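Long-range contact in UDP-N-acetylmuramate--L-alanine ligase (Thermotoga maritima, PDB 1J6U), which catalyses the ATP-dependent joining of L-alanine to UDP-N-acetylmuramate, a cytoplasmic step in building the peptidoglycan of the bacterial cell wall: residues K240-R248 / A257-Y266. Residues are numbered along the deposited sequence; the frame is centred on the assembly and turned at random.
Sequences KGTYTLEMR and AMVEKNGKRY
Tyr243 and Lys261 run side by side across an antiparallel beta hairpin, a non-hydrogen-bonded pair in the small three-stranded sheet of the Mur ligase middle domain. The lysine is stretched out, its CG anti to the backbone N (chi1 -177°), and this lays its methylenes along the tyrosine: CG comes 3.6 Å from Tyr243 CE2, and CE 3.3 Å from Tyr243 OH. The same chain also lies over Tyr266, with Lys261 CD 3.7 Å above the centre of its ring. All three polar ends, Tyr243 OH, Lys261 NZ and Tyr266 OH, converge on the carboxylate of Asp290 in helix 276-291. A leucine in place of Tyr243 would probably cost Asp290 one hydrogen bond and leave the lysine methylenes poorly covered.

Farther along the same face, which packs on that helix, Leu245 CD2 lies 4.1 Å from Val259 CG2 and also touches the methyl of Ala257. The opposite face, with Thr244, Glu260 and the selenomethionines Met247 and Met258, is more exposed. At the corner of the first strand, Glu246 OE2 forms a salt bridge with Arg265 NH1, its exact geometry doubtful because the two side chains are modelled too close together. That positive charge probably eases the proximity of the Glu260 carboxylate. The backbones are joined by a reciprocal pair of bonds between Thr244 and Glu260, and the Glu246 N-H points almost straight (174°) at Met258 O. At the type I' turn, Thr242 O accepts Asn262 N at 2.8 Å, while a water bridges the same oxygen to Gly263 N.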
ATOM      1  N   LYS A 240      19.908 -10.797  11.864  1.00 51.57           N
ATOM      2  CA  LYS A 240      19.825 -12.229  11.633  1.00 42.11           C
ATOM      3  C   LYS A 240      18.992 -12.527  10.401  1.00 46.26           C
ATOM      4  O   LYS A 240      18.123 -11.736  10.014  1.00 43.95           O
ATOM      5  CB  LYS A 240      19.250 -12.964  12.851  1.00 39.90           C
ATOM      6  CG  LYS A 240      17.866 -12.573  13.272  1.00 66.53           C
ATOM      7  CD  LYS A 240      17.447 -13.370  14.508  1.00 76.83           C
ATOM      8  CE  LYS A 240      16.097 -12.901  15.058  1.00 92.63           C
ATOM      9  NZ  LYS A 240      15.600 -13.771  16.173  1.00 98.33           N
ATOM     10  N   GLY A 241      19.294 -13.665   9.773  1.00 47.87           N
ATOM     11  CA  GLY A 241      18.591 -14.096   8.577  1.00 40.28           C
ATOM     12  C   GLY A 241      19.524 -14.449   7.435  1.00 39.32           C
ATOM     13  O   GLY A 241      20.727 -14.224   7.526  1.00 40.77           O
ATOM     14  N   THR A 242      18.984 -15.012   6.355  1.00 37.20           N
ATOM     15  CA  THR A 242      19.819 -15.368   5.213  1.00 33.09           C
ATOM     16  C   THR A 242      20.451 -14.084   4.635  1.00 41.97           C
ATOM     17  O   THR A 242      21.644 -14.019   4.373  1.00 41.14           O
ATOM     18  CB  THR A 242      19.001 -16.026   4.086  1.00 33.61           C
ATOM     19  OG1 THR A 242      18.157 -17.039   4.624  1.00 40.73           O
ATOM     20  CG2 THR A 242      19.935 -16.637   3.026  1.00 39.13           C
ATOM     21  N   TYR A 243      19.621 -13.076   4.393  1.00 39.98           N
ATOM     22  CA  TYR A 243      20.126 -11.815   3.879  1.00 40.84           C
ATOM     23  C   TYR A 243      20.061 -10.898   5.055  1.00 42.95           C
ATOM     24  O   TYR A 243      19.051 -10.830   5.762  1.00 39.82           O
ATOM     25  CB  TYR A 243      19.275 -11.323   2.734  1.00 35.23           C
ATOM     26  CG  TYR A 243      19.374 -12.287   1.597  1.00 35.26           C
ATOM     27  CD1 TYR A 243      18.531 -13.390   1.522  1.00 26.85           C
ATOM     28  CD2 TYR A 243      20.366 -12.141   0.640  1.00 31.95           C
ATOM     29  CE1 TYR A 243      18.694 -14.308   0.528  1.00 36.32           C
ATOM     30  CE2 TYR A 243      20.530 -13.041  -0.355  1.00 33.99           C
ATOM     31  CZ  TYR A 243      19.699 -14.131  -0.408  1.00 30.01           C
ATOM     32  OH  TYR A 243      19.887 -15.068  -1.392  1.00 35.99           O
ATOM     33  N   THR A 244      21.166 -10.194   5.247  1.00 41.15           N
ATOM     34  CA  THR A 244      21.359  -9.327   6.392  1.00 40.14           C
ATOM     35  C   THR A 244      21.922  -7.933   6.032  1.00 33.98           C
ATOM     36  O   THR A 244      22.466  -7.725   4.936  1.00 40.78           O
ATOM     37  CB  THR A 244      22.251 -10.156   7.369  1.00 36.18           C
ATOM     38  OG1 THR A 244      21.421 -10.667   8.415  1.00 44.37           O
ATOM     39  CG2 THR A 244      23.436  -9.391   7.898  1.00 51.17           C
ATOM     40  N   LEU A 245      21.766  -6.980   6.941  1.00 43.23           N
ATOM     41  CA  LEU A 245      22.266  -5.617   6.722  1.00 46.33           C
ATOM     42  C   LEU A 245      23.544  -5.375   7.481  1.00 49.40           C
ATOM     43  O   LEU A 245      23.577  -5.475   8.708  1.00 49.64           O
ATOM     44  CB  LEU A 245      21.255  -4.590   7.197  1.00 45.86           C
ATOM     45  CG  LEU A 245      19.998  -4.570   6.367  1.00 52.29           C
ATOM     46  CD1 LEU A 245      19.095  -3.473   6.876  1.00 56.87           C
ATOM     47  CD2 LEU A 245      20.379  -4.312   4.920  1.00 46.74           C
ATOM     48  N   GLU A 246      24.608  -5.053   6.773  1.00 42.52           N
ATOM     49  CA  GLU A 246      25.824  -4.807   7.485  1.00 49.06           C
ATOM     50  C   GLU A 246      25.925  -3.317   7.816  1.00 52.63           C
ATOM     51  O   GLU A 246      26.379  -2.949   8.885  1.00 56.72           O
ATOM     52  CB  GLU A 246      27.016  -5.257   6.658  1.00 52.78           C
ATOM     53  CG  GLU A 246      28.305  -4.644   7.154  1.00 67.71           C
ATOM     54  CD  GLU A 246      29.483  -5.030   6.308  1.00 79.40           C
ATOM     55  OE1 GLU A 246      29.270  -5.295   5.102  1.00 84.13           O
ATOM     56  OE2 GLU A 246      30.616  -5.052   6.844  1.00 80.58           O
HETATM   57  N   MSE A 247      25.497  -2.468   6.895  1.00 49.15           N
HETATM   58  CA  MSE A 247      25.547  -1.021   7.080  1.00 56.44           C
HETATM   59  C   MSE A 247      24.491  -0.363   6.240  1.00 52.70           C
HETATM   60  O   MSE A 247      24.135  -0.848   5.164  1.00 56.03           O
HETATM   61  CB  MSE A 247      26.852  -0.430   6.611  1.00 64.53           C
HETATM   62  CG  MSE A 247      28.071  -0.950   7.266  1.00 89.94           C
HETATM   63 SE   MSE A 247      29.398  -0.300   6.094  1.00120.97          SE
HETATM   64  CE  MSE A 247      29.635  -1.854   4.989  1.00105.90           C
ATOM     65  N   ARG A 248      24.017   0.768   6.731  1.00 49.52           N
ATOM     66  CA  ARG A 248      22.988   1.518   6.042  1.00 45.44           C
ATOM     67  C   ARG A 248      23.308   2.958   6.212  1.00 41.85           C
ATOM     68  O   ARG A 248      23.704   3.387   7.280  1.00 37.82           O
ATOM     69  CB  ARG A 248      21.614   1.268   6.638  1.00 35.04           C
ATOM     70  CG  ARG A 248      20.547   2.091   5.962  1.00 43.61           C
ATOM     71  CD  ARG A 248      19.217   1.948   6.670  1.00 39.27           C
ATOM     72  NE  ARG A 248      18.265   2.864   6.081  1.00 44.55           N
ATOM     73  CZ  ARG A 248      17.769   3.932   6.697  1.00 42.21           C
ATOM     74  NH1 ARG A 248      18.116   4.238   7.948  1.00 26.91           N
ATOM     75  NH2 ARG A 248      16.933   4.705   6.039  1.00 24.70           N
ATOM     76  N   ALA A 257      22.755   0.473   1.363  1.00 33.54           N
ATOM     77  CA  ALA A 257      22.843  -0.577   2.363  1.00 38.90           C
ATOM     78  C   ALA A 257      23.777  -1.693   1.876  1.00 42.35           C
ATOM     79  O   ALA A 257      23.716  -2.134   0.713  1.00 30.96           O
ATOM     80  CB  ALA A 257      21.429  -1.145   2.691  1.00 32.77           C
HETATM   81  N   MSE A 258      24.670  -2.106   2.766  1.00 37.85           N
HETATM   82  CA  MSE A 258      25.598  -3.202   2.486  1.00 39.38           C
HETATM   83  C   MSE A 258      24.862  -4.485   2.868  1.00 32.14           C
HETATM   84  O   MSE A 258      24.505  -4.686   4.027  1.00 32.86           O
HETATM   85  CB  MSE A 258      26.867  -3.079   3.342  1.00 44.44           C
HETATM   86  CG  MSE A 258      28.123  -2.784   2.550  1.00 61.51           C
HETATM   87 SE   MSE A 258      28.253  -3.992   1.037  1.00 84.52          SE
HETATM   88  CE  MSE A 258      28.648  -2.601  -0.255  1.00 52.90           C
ATOM     89  N   VAL A 259      24.614  -5.355   1.907  1.00 31.32           N
ATOM     90  CA  VAL A 259      23.881  -6.566   2.235  1.00 36.31           C
ATOM     91  C   VAL A 259      24.778  -7.788   2.305  1.00 41.45           C
ATOM     92  O   VAL A 259      25.604  -7.996   1.422  1.00 37.10           O
ATOM     93  CB  VAL A 259      22.794  -6.792   1.199  1.00 40.59           C
ATOM     94  CG1 VAL A 259      22.121  -8.097   1.423  1.00 24.03           C
ATOM     95  CG2 VAL A 259      21.797  -5.689   1.290  1.00 35.09           C
ATOM     96  N   GLU A 260      24.626  -8.576   3.373  1.00 42.70           N
ATOM     97  CA  GLU A 260      25.390  -9.811   3.544  1.00 41.47           C
ATOM     98  C   GLU A 260      24.471 -10.955   3.260  1.00 42.21           C
ATOM     99  O   GLU A 260      23.255 -10.870   3.504  1.00 43.19           O
ATOM    100  CB  GLU A 260      25.901  -9.997   4.967  1.00 41.92           C
ATOM    101  CG  GLU A 260      26.923  -8.988   5.361  1.00 55.92           C
ATOM    102  CD  GLU A 260      27.145  -8.930   6.868  1.00 69.65           C
ATOM    103  OE1 GLU A 260      26.151  -8.931   7.638  1.00 74.98           O
ATOM    104  OE2 GLU A 260      28.323  -8.868   7.279  1.00 75.97           O
ATOM    105  N   LYS A 261      25.051 -12.012   2.694  1.00 43.89           N
ATOM    106  CA  LYS A 261      24.323 -13.246   2.415  1.00 39.28           C
ATOM    107  C   LYS A 261      25.040 -14.308   3.272  1.00 42.13           C
ATOM    108  O   LYS A 261      26.267 -14.473   3.210  1.00 37.34           O
ATOM    109  CB  LYS A 261      24.389 -13.574   0.935  1.00 49.25           C
ATOM    110  CG  LYS A 261      23.599 -14.799   0.511  1.00 40.93           C
ATOM    111  CD  LYS A 261      23.906 -15.060  -0.946  1.00 29.19           C
ATOM    112  CE  LYS A 261      23.028 -16.135  -1.422  1.00 27.88           C
ATOM    113  NZ  LYS A 261      23.145 -16.308  -2.904  1.00 44.73           N
ATOM    114  N   ASN A 262      24.269 -14.972   4.121  1.00 41.37           N
ATOM    115  CA  ASN A 262      24.807 -15.948   5.025  1.00 37.01           C
ATOM    116  C   ASN A 262      26.084 -15.444   5.665  1.00 41.86           C
ATOM    117  O   ASN A 262      27.070 -16.172   5.805  1.00 51.37           O
ATOM    118  CB  ASN A 262      25.035 -17.258   4.292  1.00 35.11           C
ATOM    119  CG  ASN A 262      23.762 -18.022   4.148  1.00 42.03           C
ATOM    120  OD1 ASN A 262      23.085 -18.275   5.140  1.00 42.09           O
ATOM    121  ND2 ASN A 262      23.402 -18.381   2.920  1.00 38.44           N
ATOM    122  N   GLY A 263      26.073 -14.169   6.009  1.00 34.14           N
ATOM    123  CA  GLY A 263      27.198 -13.582   6.703  1.00 32.37           C
ATOM    124  C   GLY A 263      28.337 -13.027   5.910  1.00 36.04           C
ATOM    125  O   GLY A 263      29.339 -12.608   6.484  1.00 38.99           O
ATOM    126  N   LYS A 264      28.205 -13.009   4.596  1.00 38.99           N
ATOM    127  CA  LYS A 264      29.297 -12.477   3.805  1.00 48.66           C
ATOM    128  C   LYS A 264      28.829 -11.303   2.970  1.00 47.83           C
ATOM    129  O   LYS A 264      27.758 -11.346   2.360  1.00 52.31           O
ATOM    130  CB  LYS A 264      29.910 -13.589   2.927  1.00 48.02           C
ATOM    131  CG  LYS A 264      30.571 -14.695   3.760  1.00 67.89           C
ATOM    132  CD  LYS A 264      31.646 -15.450   2.975  1.00 74.82           C
ATOM    133  CE  LYS A 264      32.523 -16.298   3.898  1.00 79.42           C
ATOM    134  NZ  LYS A 264      33.376 -15.506   4.845  1.00 76.36           N
ATOM    135  N   ARG A 265      29.631 -10.249   2.973  1.00 48.99           N
ATOM    136  CA  ARG A 265      29.315  -9.055   2.218  1.00 45.84           C
ATOM    137  C   ARG A 265      28.966  -9.598   0.845  1.00 45.88           C
ATOM    138  O   ARG A 265      29.750 -10.314   0.226  1.00 42.86           O
ATOM    139  CB  ARG A 265      30.528  -8.146   2.167  1.00 44.81           C
ATOM    140  CG  ARG A 265      30.247  -6.774   1.671  1.00 63.31           C
ATOM    141  CD  ARG A 265      30.477  -5.740   2.763  1.00 70.94           C
ATOM    142  NE  ARG A 265      31.875  -5.638   3.157  1.00 68.30           N
ATOM    143  CZ  ARG A 265      32.332  -4.755   4.034  1.00 71.74           C
ATOM    144  NH1 ARG A 265      31.499  -3.901   4.596  1.00 86.28           N
ATOM    145  NH2 ARG A 265      33.614  -4.738   4.369  1.00 77.19           N
ATOM    146  N   TYR A 266      27.784  -9.236   0.370  1.00 42.70           N
ATOM    147  CA  TYR A 266      27.285  -9.760  -0.880  1.00 34.19           C
ATOM    148  C   TYR A 266      26.974  -8.711  -1.928  1.00 32.25           C
ATOM    149  O   TYR A 266      27.200  -8.921  -3.112  1.00 36.61           O
ATOM    150  CB  TYR A 266      26.027 -10.580  -0.582  1.00 27.95           C
ATOM    151  CG  TYR A 266      25.503 -11.289  -1.778  1.00 35.86           C
ATOM    152  CD1 TYR A 266      24.144 -11.266  -2.083  1.00 31.80           C
ATOM    153  CD2 TYR A 266      26.359 -12.036  -2.593  1.00 30.52           C
ATOM    154  CE1 TYR A 266      23.632 -11.979  -3.160  1.00 33.02           C
ATOM    155  CE2 TYR A 266      25.861 -12.753  -3.688  1.00 27.92           C
ATOM    156  CZ  TYR A 266      24.499 -12.721  -3.962  1.00 33.94           C
ATOM    157  OH  TYR A 266      24.022 -13.411  -5.039  1.00 39.27           O
TER
HETATM  158  O   HOH W   1      23.740 -12.636   6.496  1.00 54.92           O